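Carbohydrate oxidase (Microdochium nivale, PDB 3RJA) oxidises the C1 hydroxyl of mono-, oligo- and polysaccharides to the corresponding lactones, using FAD and reducing molecular oxygen to hydrogen peroxide. Local coordinates at residues Y355-H360 with W384-Y389; Y320-T325 with G408-V413; E23-P28 with L88-D93. One frame throughout, in Å; residues are numbered along the deposited sequence.

Interaction 1: Y355-H360 with W384-Y389. With ABL ((2R,3R,4R,5R)-4,5-dihydroxy-2-(hydroxymethyl)-6-oxopiperidin-3-yl beta-D-glucopyranoside), chain G.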
loop_
_atom_site.group_PDB
_atom_site.type_symbol
_atom_site.label_atom_id
_atom_site.label_comp_id
_atom_site.label_asym_id
_atom_site.label_seq_id
_atom_site.Cartn_x
_atom_site.Cartn_y
_atom_site.Cartn_z
ATOM N N TYR A 355 -1.163 0.048 15.889
ATOM C CA TYR A 355 -1.358 1.208 15.006
ATOM C C TYR A 355 0.035 1.664 14.553
ATOM O O TYR A 355 1.033 1.411 15.223
ATOM C CB TYR A 355 -2.098 2.358 15.706
ATOM C CG TYR A 355 -1.286 2.982 16.824
ATOM C CD1 TYR A 355 -0.312 3.937 16.549
ATOM C CD2 TYR A 355 -1.487 2.599 18.167
ATOM C CE1 TYR A 355 0.432 4.507 17.563
ATOM C CE2 TYR A 355 -0.750 3.163 19.196
ATOM C CZ TYR A 355 0.211 4.117 18.881
ATOM O OH TYR A 355 0.974 4.686 19.862
ATOM N N GLN A 356 0.090 2.331 13.409
ATOM C CA GLN A 356 1.282 3.042 12.954
ATOM C C GLN A 356 0.851 4.430 12.567
ATOM O O GLN A 356 -0.114 4.595 11.807
ATOM C CB GLN A 356 1.941 2.338 11.763
ATOM C CG GLN A 356 2.391 0.939 12.107
ATOM C CD GLN A 356 2.825 0.119 10.928
ATOM O OE1 GLN A 356 3.762 -0.688 11.021
ATOM N NE2 GLN A 356 2.146 0.296 9.814
ATOM N N LEU A 357 1.549 5.428 13.112
ATOM C CA LEU A 357 1.375 6.811 12.718
ATOM C C LEU A 357 2.589 7.230 11.880
ATOM O O LEU A 357 3.643 7.621 12.431
ATOM C CB LEU A 357 1.204 7.707 13.939
ATOM C CG LEU A 357 0.223 7.314 15.071
ATOM C CD1 LEU A 357 0.158 8.399 16.171
ATOM C CD2 LEU A 357 -1.181 7.018 14.606
ATOM N N ASP A 358 2.407 7.121 10.557
ATOM C CA ASP A 358 3.470 7.420 9.600
ATOM C C ASP A 358 3.546 8.903 9.259
ATOM O O ASP A 358 2.543 9.532 8.962
ATOM C CB ASP A 358 3.314 6.583 8.327
ATOM C CG ASP A 358 3.763 5.154 8.537
ATOM O OD1 ASP A 358 2.991 4.393 9.152
ATOM O OD2 ASP A 358 4.903 4.804 8.140
ATOM N N VAL A 359 4.763 9.442 9.312
ATOM C CA VAL A 359 5.019 10.820 8.921
ATOM C C VAL A 359 5.063 10.912 7.385
ATOM O O VAL A 359 6.107 10.713 6.736
ATOM C CB VAL A 359 6.269 11.362 9.645
ATOM C CG1 VAL A 359 6.672 12.729 9.126
ATOM C CG2 VAL A 359 6.001 11.415 11.173
ATOM N N HIS A 360 3.911 11.243 6.822
ATOM C CA HIS A 360 3.615 11.150 5.383
ATOM C C HIS A 360 3.859 12.503 4.731
ATOM O O HIS A 360 4.567 12.605 3.743
ATOM C CB HIS A 360 2.142 10.674 5.259
ATOM C CG HIS A 360 1.564 10.672 3.872
ATOM N ND1 HIS A 360 0.920 11.769 3.330
ATOM C CD2 HIS A 360 1.429 9.676 2.967
ATOM C CE1 HIS A 360 0.470 11.469 2.123
ATOM N NE2 HIS A 360 0.743 10.199 1.888
ATOM N N TRP A 384 -0.411 13.002 8.283
ATOM C CA TRP A 384 -0.403 11.657 8.871
ATOM C C TRP A 384 -1.041 10.606 7.957
ATOM O O TRP A 384 -2.131 10.815 7.426
ATOM C CB TRP A 384 -1.241 11.657 10.163
ATOM C CG TRP A 384 -0.635 12.438 11.312
ATOM C CD1 TRP A 384 -1.102 13.616 11.854
ATOM C CD2 TRP A 384 0.519 12.077 12.076
ATOM N NE1 TRP A 384 -0.302 14.012 12.903
ATOM C CE2 TRP A 384 0.702 13.085 13.065
ATOM C CE3 TRP A 384 1.431 11.012 12.012
ATOM C CZ2 TRP A 384 1.760 13.056 13.982
ATOM C CZ3 TRP A 384 2.484 10.978 12.938
ATOM C CH2 TRP A 384 2.640 12.001 13.904
ATOM N N LEU A 385 -0.384 9.469 7.824
ATOM C CA LEU A 385 -0.972 8.253 7.263
ATOM C C LEU A 385 -1.029 7.245 8.436
ATOM O O LEU A 385 -0.012 6.958 9.068
ATOM C CB LEU A 385 -0.113 7.694 6.109
ATOM C CG LEU A 385 -0.310 6.205 5.740
ATOM C CD1 LEU A 385 -1.713 5.908 5.258
ATOM C CD2 LEU A 385 0.659 5.749 4.696
ATOM N N ILE A 386 -2.213 6.715 8.717
ATOM C CA ILE A 386 -2.406 5.949 9.940
ATOM C C ILE A 386 -2.969 4.595 9.589
ATOM O O ILE A 386 -3.964 4.504 8.862
ATOM C CB ILE A 386 -3.363 6.689 10.926
ATOM C CG1 ILE A 386 -2.779 8.067 11.299
ATOM C CG2 ILE A 386 -3.669 5.829 12.175
ATOM C CD1 ILE A 386 -3.758 8.963 12.129
ATOM N N GLN A 387 -2.321 3.555 10.100
ATOM C CA GLN A 387 -2.806 2.193 9.971
ATOM C C GLN A 387 -3.245 1.637 11.329
ATOM O O GLN A 387 -2.540 1.810 12.343
ATOM C CB GLN A 387 -1.745 1.277 9.327
ATOM C CG GLN A 387 -2.292 -0.165 9.137
ATOM C CD GLN A 387 -1.420 -1.070 8.293
ATOM O OE1 GLN A 387 -1.916 -2.050 7.718
ATOM N NE2 GLN A 387 -0.100 -0.785 8.244
ATOM N N PHE A 388 -4.415 0.982 11.319
ATOM C CA PHE A 388 -5.002 0.262 12.437
ATOM C C PHE A 388 -5.140 -1.183 11.980
ATOM O O PHE A 388 -5.683 -1.438 10.904
ATOM C CB PHE A 388 -6.425 0.775 12.722
ATOM C CG PHE A 388 -6.505 2.212 13.176
ATOM C CD1 PHE A 388 -6.320 2.552 14.525
ATOM C CD2 PHE A 388 -6.813 3.207 12.270
ATOM C CE1 PHE A 388 -6.418 3.879 14.949
ATOM C CE2 PHE A 388 -6.919 4.539 12.671
ATOM C CZ PHE A 388 -6.723 4.881 14.020
ATOM N N TYR A 389 -4.664 -2.127 12.784
ATOM C CA TYR A 389 -4.554 -3.555 12.368
ATOM C C TYR A 389 -4.930 -4.441 13.561
ATOM O O TYR A 389 -4.437 -4.215 14.658
ATOM C CB TYR A 389 -3.123 -3.866 11.978
ATOM C CG TYR A 389 -2.893 -5.024 11.015
ATOM C CD1 TYR A 389 -2.865 -4.807 9.638
ATOM C CD2 TYR A 389 -2.632 -6.325 11.476
ATOM C CE1 TYR A 389 -2.610 -5.832 8.744
ATOM C CE2 TYR A 389 -2.361 -7.370 10.566
ATOM C CZ TYR A 389 -2.357 -7.096 9.203
ATOM O OH TYR A 389 -2.111 -8.084 8.277
HETATM C C1A ABL G . 1.932 -2.679 6.655
HETATM O O1A ABL G . 1.541 -1.833 5.818
HETATM C C2A ABL G . 3.067 -2.347 7.645
HETATM O O2A ABL G . 3.978 -1.474 6.977
HETATM C C3A ABL G . 3.805 -3.599 8.182
HETATM O O3A ABL G . 4.594 -3.165 9.317
HETATM C C4A ABL G . 2.788 -4.613 8.669
HETATM O O1 ABL G . 3.429 -5.788 9.228
HETATM C C5A ABL G . 1.897 -5.066 7.461
HETATM N N5 ABL G . 1.350 -3.901 6.717
HETATM C C6A ABL G . 0.666 -5.898 7.908
HETATM O O6A ABL G . 0.190 -6.805 6.895
HETATM C C1 ABL G . 3.571 -5.906 10.673
HETATM C C2 ABL G . 3.675 -7.396 11.085
HETATM O O2 ABL G . 2.494 -8.075 10.641
HETATM C C3 ABL G . 3.852 -7.490 12.606
HETATM O O3 ABL G . 3.975 -8.845 13.035
HETATM C C4 ABL G . 5.082 -6.623 13.027
HETATM O O4 ABL G . 5.317 -6.674 14.427
HETATM C C5 ABL G . 4.870 -5.170 12.585
HETATM O O5 ABL G . 4.681 -5.160 11.149
HETATM C C6 ABL G . 6.022 -4.250 13.007
HETATM O O6 ABL G . 7.279 -4.681 12.596
HETATM O O HOH W 1 0.750 3.884 8.344
HETATM O O HOH W 2 1.423 2.123 8.014
#

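Interaction 2: Y320-T325 with G408-V413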
loop_
_atom_site.group_PDB
_atom_site.type_symbol
_atom_site.label_atom_id
_atom_site.label_comp_id
_atom_site.label_asym_id
_atom_site.label_seq_id
_atom_site.Cartn_x
_atom_site.Cartn_y
_atom_site.Cartn_z
ATOM N N TYR A 320 -8.456 -7.793 10.500
ATOM C CA TYR A 320 -9.198 -6.660 10.029
ATOM C C TYR A 320 -8.288 -5.443 10.173
ATOM O O TYR A 320 -7.438 -5.389 11.082
ATOM C CB TYR A 320 -10.465 -6.453 10.854
ATOM C CG TYR A 320 -11.307 -5.287 10.369
ATOM C CD1 TYR A 320 -11.740 -5.208 9.032
ATOM C CD2 TYR A 320 -11.681 -4.276 11.235
ATOM C CE1 TYR A 320 -12.521 -4.156 8.584
ATOM C CE2 TYR A 320 -12.461 -3.219 10.804
ATOM C CZ TYR A 320 -12.876 -3.157 9.480
ATOM O OH TYR A 320 -13.641 -2.083 9.070
ATOM N N ALA A 321 -8.456 -4.476 9.277
ATOM C CA ALA A 321 -7.606 -3.290 9.269
ATOM C C ALA A 321 -8.422 -2.062 8.818
ATOM O O ALA A 321 -9.442 -2.189 8.104
ATOM C CB ALA A 321 -6.398 -3.517 8.341
ATOM N N LYS A 322 -7.959 -0.881 9.221
ATOM C CA LYS A 322 -8.594 0.372 8.865
ATOM C C LYS A 322 -7.496 1.393 8.676
ATOM O O LYS A 322 -6.360 1.150 9.077
ATOM C CB LYS A 322 -9.560 0.835 9.963
ATOM C CG LYS A 322 -10.824 -0.011 10.109
ATOM C CD LYS A 322 -11.891 0.654 11.060
ATOM C CE LYS A 322 -12.818 1.670 10.346
ATOM N NZ LYS A 322 -13.859 0.914 9.543
ATOM N N SER A 323 -7.839 2.551 8.121
ATOM C CA SER A 323 -6.854 3.605 7.925
ATOM C C SER A 323 -7.460 4.993 8.100
ATOM O O SER A 323 -8.673 5.150 8.136
ATOM C CB SER A 323 -6.195 3.498 6.526
ATOM O OG SER A 323 -7.079 3.965 5.496
ATOM N N LEU A 324 -6.571 5.984 8.191
ATOM C CA LEU A 324 -6.898 7.407 8.153
ATOM C C LEU A 324 -5.725 8.141 7.566
ATOM O O LEU A 324 -4.560 7.777 7.821
ATOM C CB LEU A 324 -7.160 7.964 9.559
ATOM C CG LEU A 324 -8.529 7.632 10.176
ATOM C CD1 LEU A 324 -8.605 8.129 11.635
ATOM C CD2 LEU A 324 -9.682 8.207 9.310
ATOM N N THR A 325 -6.032 9.178 6.785
ATOM C CA THR A 325 -5.038 10.152 6.396
ATOM C C THR A 325 -5.562 11.487 6.987
ATOM O O THR A 325 -6.727 11.794 6.857
ATOM C CB THR A 325 -4.825 10.190 4.848
ATOM O OG1 THR A 325 -6.040 10.599 4.175
ATOM C CG2 THR A 325 -4.403 8.785 4.300
ATOM N N GLY A 408 -14.306 1.884 16.432
ATOM C CA GLY A 408 -14.394 2.878 17.498
ATOM C C GLY A 408 -13.163 3.769 17.562
ATOM O O GLY A 408 -13.268 4.964 17.813
ATOM N N TRP A 409 -11.986 3.201 17.319
ATOM C CA TRP A 409 -10.772 4.014 17.354
ATOM C C TRP A 409 -10.790 5.046 16.233
ATOM O O TRP A 409 -10.442 6.196 16.451
ATOM C CB TRP A 409 -9.514 3.147 17.260
ATOM C CG TRP A 409 -8.344 3.656 18.072
ATOM C CD1 TRP A 409 -8.157 4.932 18.589
ATOM C CD2 TRP A 409 -7.191 2.913 18.434
ATOM N NE1 TRP A 409 -6.961 4.997 19.261
ATOM C CE2 TRP A 409 -6.348 3.772 19.176
ATOM C CE3 TRP A 409 -6.790 1.583 18.221
ATOM C CZ2 TRP A 409 -5.143 3.344 19.702
ATOM C CZ3 TRP A 409 -5.588 1.174 18.715
ATOM C CH2 TRP A 409 -4.776 2.049 19.457
ATOM N N VAL A 410 -11.204 4.623 15.033
ATOM C CA VAL A 410 -11.242 5.500 13.873
ATOM C C VAL A 410 -12.318 6.573 14.097
ATOM O O VAL A 410 -12.116 7.748 13.795
ATOM C CB VAL A 410 -11.524 4.691 12.571
ATOM C CG1 VAL A 410 -12.044 5.600 11.450
ATOM C CG2 VAL A 410 -10.264 3.924 12.121
ATOM N N ASN A 411 -13.459 6.152 14.644
ATOM C CA ASN A 411 -14.551 7.072 14.948
ATOM C C ASN A 411 -14.101 8.103 15.990
ATOM O O ASN A 411 -14.472 9.283 15.913
ATOM C CB ASN A 411 -15.789 6.302 15.434
ATOM C CG ASN A 411 -16.802 7.206 16.130
ATOM O OD1 ASN A 411 -17.566 7.923 15.473
ATOM N ND2 ASN A 411 -16.806 7.182 17.476
ATOM N N SER A 412 -13.276 7.654 16.941
ATOM C CA SER A 412 -12.733 8.574 17.952
ATOM C C SER A 412 -12.054 9.777 17.294
ATOM O O SER A 412 -12.170 10.888 17.806
ATOM C CB SER A 412 -11.799 7.868 18.952
ATOM O OG SER A 412 -10.457 7.852 18.500
ATOM N N VAL A 413 -11.373 9.566 16.155
ATOM C CA VAL A 413 -10.704 10.663 15.449
ATOM C C VAL A 413 -11.668 11.429 14.540
ATOM O O VAL A 413 -11.687 12.665 14.554
ATOM C CB VAL A 413 -9.444 10.178 14.639
ATOM C CG1 VAL A 413 -8.856 11.298 13.769
ATOM C CG2 VAL A 413 -8.382 9.642 15.554
#

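Interaction 3: E23-P28 with L88-D93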
loop_
_atom_site.group_PDB
_atom_site.type_symbol
_atom_site.label_atom_id
_atom_site.label_comp_id
_atom_site.label_asym_id
_atom_site.label_seq_id
_atom_site.Cartn_x
_atom_site.Cartn_y
_atom_site.Cartn_z
ATOM N N GLU A 23 -4.229 -24.420 -5.367
ATOM C CA GLU A 23 -4.259 -24.183 -3.928
ATOM C C GLU A 23 -3.418 -22.968 -3.517
ATOM O O GLU A 23 -3.851 -22.187 -2.687
ATOM C CB GLU A 23 -3.843 -25.428 -3.115
ATOM C CG GLU A 23 -4.816 -26.639 -3.261
ATOM C CD GLU A 23 -6.220 -26.386 -2.725
ATOM O OE1 GLU A 23 -6.344 -25.993 -1.555
ATOM O OE2 GLU A 23 -7.203 -26.587 -3.473
ATOM N N ARG A 24 -2.209 -22.839 -4.079
ATOM C CA ARG A 24 -1.364 -21.687 -3.836
ATOM C C ARG A 24 -2.020 -20.377 -4.340
ATOM O O ARG A 24 -2.094 -19.400 -3.608
ATOM C CB ARG A 24 0.002 -21.868 -4.513
ATOM C CG ARG A 24 0.852 -20.586 -4.518
ATOM C CD ARG A 24 2.237 -20.778 -5.173
ATOM N NE ARG A 24 2.711 -19.501 -5.699
ATOM C CZ ARG A 24 3.952 -19.263 -6.134
ATOM N NH1 ARG A 24 4.867 -20.229 -6.082
ATOM N NH2 ARG A 24 4.279 -18.055 -6.620
ATOM N N ASP A 25 -2.468 -20.372 -5.589
ATOM C CA ASP A 25 -2.960 -19.154 -6.229
ATOM C C ASP A 25 -4.305 -18.638 -5.640
ATOM O O ASP A 25 -4.573 -17.427 -5.649
ATOM C CB ASP A 25 -3.117 -19.368 -7.736
ATOM C CG ASP A 25 -1.769 -19.439 -8.503
ATOM O OD1 ASP A 25 -0.707 -19.044 -7.991
ATOM O OD2 ASP A 25 -1.786 -19.901 -9.672
ATOM N N VAL A 26 -5.135 -19.570 -5.140
ATOM C CA VAL A 26 -6.486 -19.252 -4.715
ATOM C C VAL A 26 -6.510 -18.820 -3.228
ATOM O O VAL A 26 -7.549 -18.371 -2.711
ATOM C CB VAL A 26 -7.466 -20.458 -4.921
ATOM C CG1 VAL A 26 -7.380 -21.449 -3.739
ATOM C CG2 VAL A 26 -8.906 -19.953 -5.041
ATOM N N GLU A 27 -5.373 -18.975 -2.555
ATOM C CA GLU A 27 -5.303 -18.663 -1.135
ATOM C C GLU A 27 -5.089 -17.148 -0.941
ATOM O O GLU A 27 -4.095 -16.602 -1.436
ATOM C CB GLU A 27 -4.151 -19.453 -0.477
ATOM C CG GLU A 27 -4.032 -19.260 1.053
ATOM C CD GLU A 27 -2.864 -20.051 1.658
ATOM O OE1 GLU A 27 -1.749 -20.037 1.082
ATOM O OE2 GLU A 27 -3.078 -20.691 2.714
ATOM N N PRO A 28 -6.007 -16.467 -0.238
ATOM C CA PRO A 28 -5.843 -15.000 0.034
ATOM C C PRO A 28 -4.757 -14.758 1.062
ATOM O O PRO A 28 -4.505 -15.653 1.898
ATOM C CB PRO A 28 -7.162 -14.617 0.685
ATOM C CG PRO A 28 -7.639 -15.947 1.396
ATOM C CD PRO A 28 -7.171 -17.053 0.470
ATOM N N LEU A 88 -1.115 -13.017 -11.581
ATOM C CA LEU A 88 0.037 -12.398 -12.257
ATOM C C LEU A 88 1.398 -12.798 -11.690
ATOM O O LEU A 88 2.440 -12.496 -12.290
ATOM C CB LEU A 88 -0.085 -10.860 -12.240
ATOM C CG LEU A 88 -1.262 -10.226 -12.986
ATOM C CD1 LEU A 88 -1.390 -8.699 -12.688
ATOM C CD2 LEU A 88 -1.170 -10.469 -14.513
ATOM N N ASP A 89 1.390 -13.476 -10.547
ATOM C CA ASP A 89 2.591 -13.606 -9.739
ATOM C C ASP A 89 3.715 -14.519 -10.292
ATOM O O ASP A 89 4.751 -14.699 -9.623
ATOM C CB ASP A 89 2.223 -13.935 -8.278
ATOM C CG ASP A 89 2.186 -15.435 -7.995
ATOM O OD1 ASP A 89 1.789 -16.209 -8.890
ATOM O OD2 ASP A 89 2.536 -15.830 -6.854
ATOM N N ARG A 90 3.549 -15.090 -11.488
ATOM C CA ARG A 90 4.650 -15.831 -12.123
ATOM C C ARG A 90 5.357 -14.919 -13.128
ATOM O O ARG A 90 6.368 -15.296 -13.707
ATOM C CB ARG A 90 4.172 -17.115 -12.826
ATOM C CG ARG A 90 3.415 -18.121 -11.963
ATOM C CD ARG A 90 4.168 -18.494 -10.676
ATOM N NE ARG A 90 3.717 -19.786 -10.167
ATOM C CZ ARG A 90 2.609 -19.953 -9.450
ATOM N NH1 ARG A 90 1.844 -18.909 -9.153
ATOM N NH2 ARG A 90 2.264 -21.161 -9.028
ATOM N N MET A 91 4.803 -13.720 -13.340
ATOM C CA MET A 91 5.425 -12.721 -14.221
ATOM C C MET A 91 6.235 -11.749 -13.345
ATOM O O MET A 91 5.720 -10.731 -12.851
ATOM C CB MET A 91 4.376 -11.971 -15.046
ATOM C CG MET A 91 3.506 -12.876 -15.947
ATOM S SD MET A 91 2.087 -11.957 -16.569
ATOM C CE MET A 91 2.954 -10.962 -17.787
ATOM N N ILE A 92 7.505 -12.071 -13.154
ATOM C CA ILE A 92 8.272 -11.469 -12.081
ATOM C C ILE A 92 9.515 -10.705 -12.520
ATOM O O ILE A 92 10.252 -10.213 -11.677
ATOM C CB ILE A 92 8.720 -12.579 -11.044
ATOM C CG1 ILE A 92 9.610 -13.630 -11.719
ATOM C CG2 ILE A 92 7.502 -13.211 -10.367
ATOM C CD1 ILE A 92 10.332 -14.578 -10.708
ATOM N N ASP A 93 9.774 -10.627 -13.818
ATOM C CA ASP A 93 11.075 -10.110 -14.264
ATOM C C ASP A 93 11.166 -8.598 -14.333
ATOM O O ASP A 93 10.201 -7.925 -14.709
ATOM C CB ASP A 93 11.379 -10.629 -15.659
ATOM C CG ASP A 93 11.542 -12.143 -15.685
ATOM O OD1 ASP A 93 11.835 -12.743 -14.633
ATOM O OD2 ASP A 93 11.362 -12.720 -16.762
HETATM O O HOH W 3 0.687 -17.491 -5.982
#

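Interaction 1: Y355-H360 with W384-Y389
Trp384 reaches across to the neighbouring strand with the six-membered part of its indole, setting CZ3 3.7 Å from Leu357 CB. Leu357 O sits at the ring edge near the indole plane, and Val359 CG2 comes to 4.0 Å from Trp384 CZ3; the NE1 end of the indole is hydrogen-bonded to Glu234. Leu357 also lies side by side with Ile386, pointing the same way, with CD2 3.7 Å from Ile386 CG2. The antiparallel strands 352-359 and 384-392 are inner neighbours in the large antiparallel sheet of the substrate domain, the arrangement expected of a glucooligosaccharide oxidase of the FAD-linked, berberine-type family. On the other face, which carries the sugar site, Leu385 CB packs 3.8 Å from His360 CB. Leu385 is a hydrogen-bonded partner of Asp358: Asp358 N donates to Leu385 O at 2.8 Å, and Leu385 N returns an almost straight bond (173°) to Asp358 O. Further along that face, the extended Gln387 side chain gives a weak bond from NE2 to O1A of the bound lactam disaccharide at 3.1 Å, while Tyr72 OH holds its OE1. Tyr389 OH accepts a bond of 3.0 Å from O6A of the analogue's lactam unit.

Interaction 2: Y320-T325 with G408-V413
Lys322 lies obliquely across Val410, its aliphatic chain covering one methyl of the valine. Starting at the backbone, Lys322 CB is 3.8 Å from Val410 CG2, and Lys322 CD meets Val410 CG2 at the same distance; Lys322 CE touches that methyl as well and lies 4.0 Å from Val410 CB. The chain bends at chi3 (85°) and chi4 (77°), and Lys322 NZ donates to the phenolic oxygen of Tyr320, OH, at 3.0 Å, on the same strand. Asp430 and Asp407 form salt bridges with the same ammonium. Two residues along, Leu324 points to the same side of the sheet and divides its methyls: Leu324 CD1 rests 3.7 Å from Val413 CB, and CD2 lies 4.1 Å from Val410 CG1. Strand 320-325 and helix 408-413 run nearly parallel, 12° apart, with axes 9.3 Å from each other, as a helix layer laid on a beta-sheet. Phe388 of the adjacent strand 384-392 touches both Leu324 and Val410 and extends the apolar layer. Between the two segments the contact is therefore made of aliphatic carbons, an arrangement consistent with burying the lysine: its hydrocarbon part packs on the helix, and the carboxylates of Asp430 and Asp407 probably offset its charge.

Interaction 3: E23-P28 with L88-D93
Arg24 and Asp25, on helix 20-25, face Asp89 and Arg90 in the type I beta turn from Leu88 to Met91, the nearest CA atoms, those of Asp25 and Asp89, being 8.6 Å apart. The gap is bridged by charged side chains. In Arg24, CG is anti to the backbone N (chi1 169°), the chain is extended on to NE, and the guanidinium meets the Asp89 carboxylate tip to tip. Arg24 NH2 donates an almost straight bond (171°) of 2.8 Å to Asp89 OD2; the oxygen lies in the guanidinium plane, but the donor stands above the carboxylate plane. Arg90, bent at chi2, is modelled in two conformations, and its bonds and stacking hold for one of them and are less certain. In that conformer Arg90 NH1 donates to Asp25 OD1 (2.8 Å) and to Asp89 OD1 (2.7 Å), each oxygen using its syn lone pair. The guanidiniums of Arg24 and Arg90 are then stacked face on face, centres 3.6 Å apart and planes 18° from parallel; the repulsion of these like charges is probably offset by the carboxylates at their edges. A water bound to Arg24 NE, Asp25 OD1 and Asp89 OD2 fills in the network. Asp21 forms a further salt bridge with Arg90, and Arg111 with Asp89. Asp21 also lines a second site for the disaccharide analogue, while Leu88, at the start of the turn, touches the FAD. The arrangement is a salt-bridge network of Arg24, Asp25, Asp89 and Arg90, with the arginines stacked in the conformer described, joining helix 20-25, near the N-terminus, to a cofactor-contacting turn of the FAD-binding domain.

In the fold
Interactions 1 and 2 are buried and share one sheet: strand 384-392 lies between 352-359 and 318-326, and Ile386 N is 2.7 Å from Leu324 O where the two contacts meet. Interaction 1 joins strands by backbone bonds and bears polar pocket residues on one face, whereas interaction 2 uses apolar side chains and the aliphatic part of a lysine to cover the sheet with helix 403-414. Interaction 3 stands apart, its centre about 28 Å from that of interaction 1 and about 30 Å from that of interaction 2, across the chain's centre. It is only partly buried, belongs to the FAD-binding side, and relies on charged side chains between a helix and a turn.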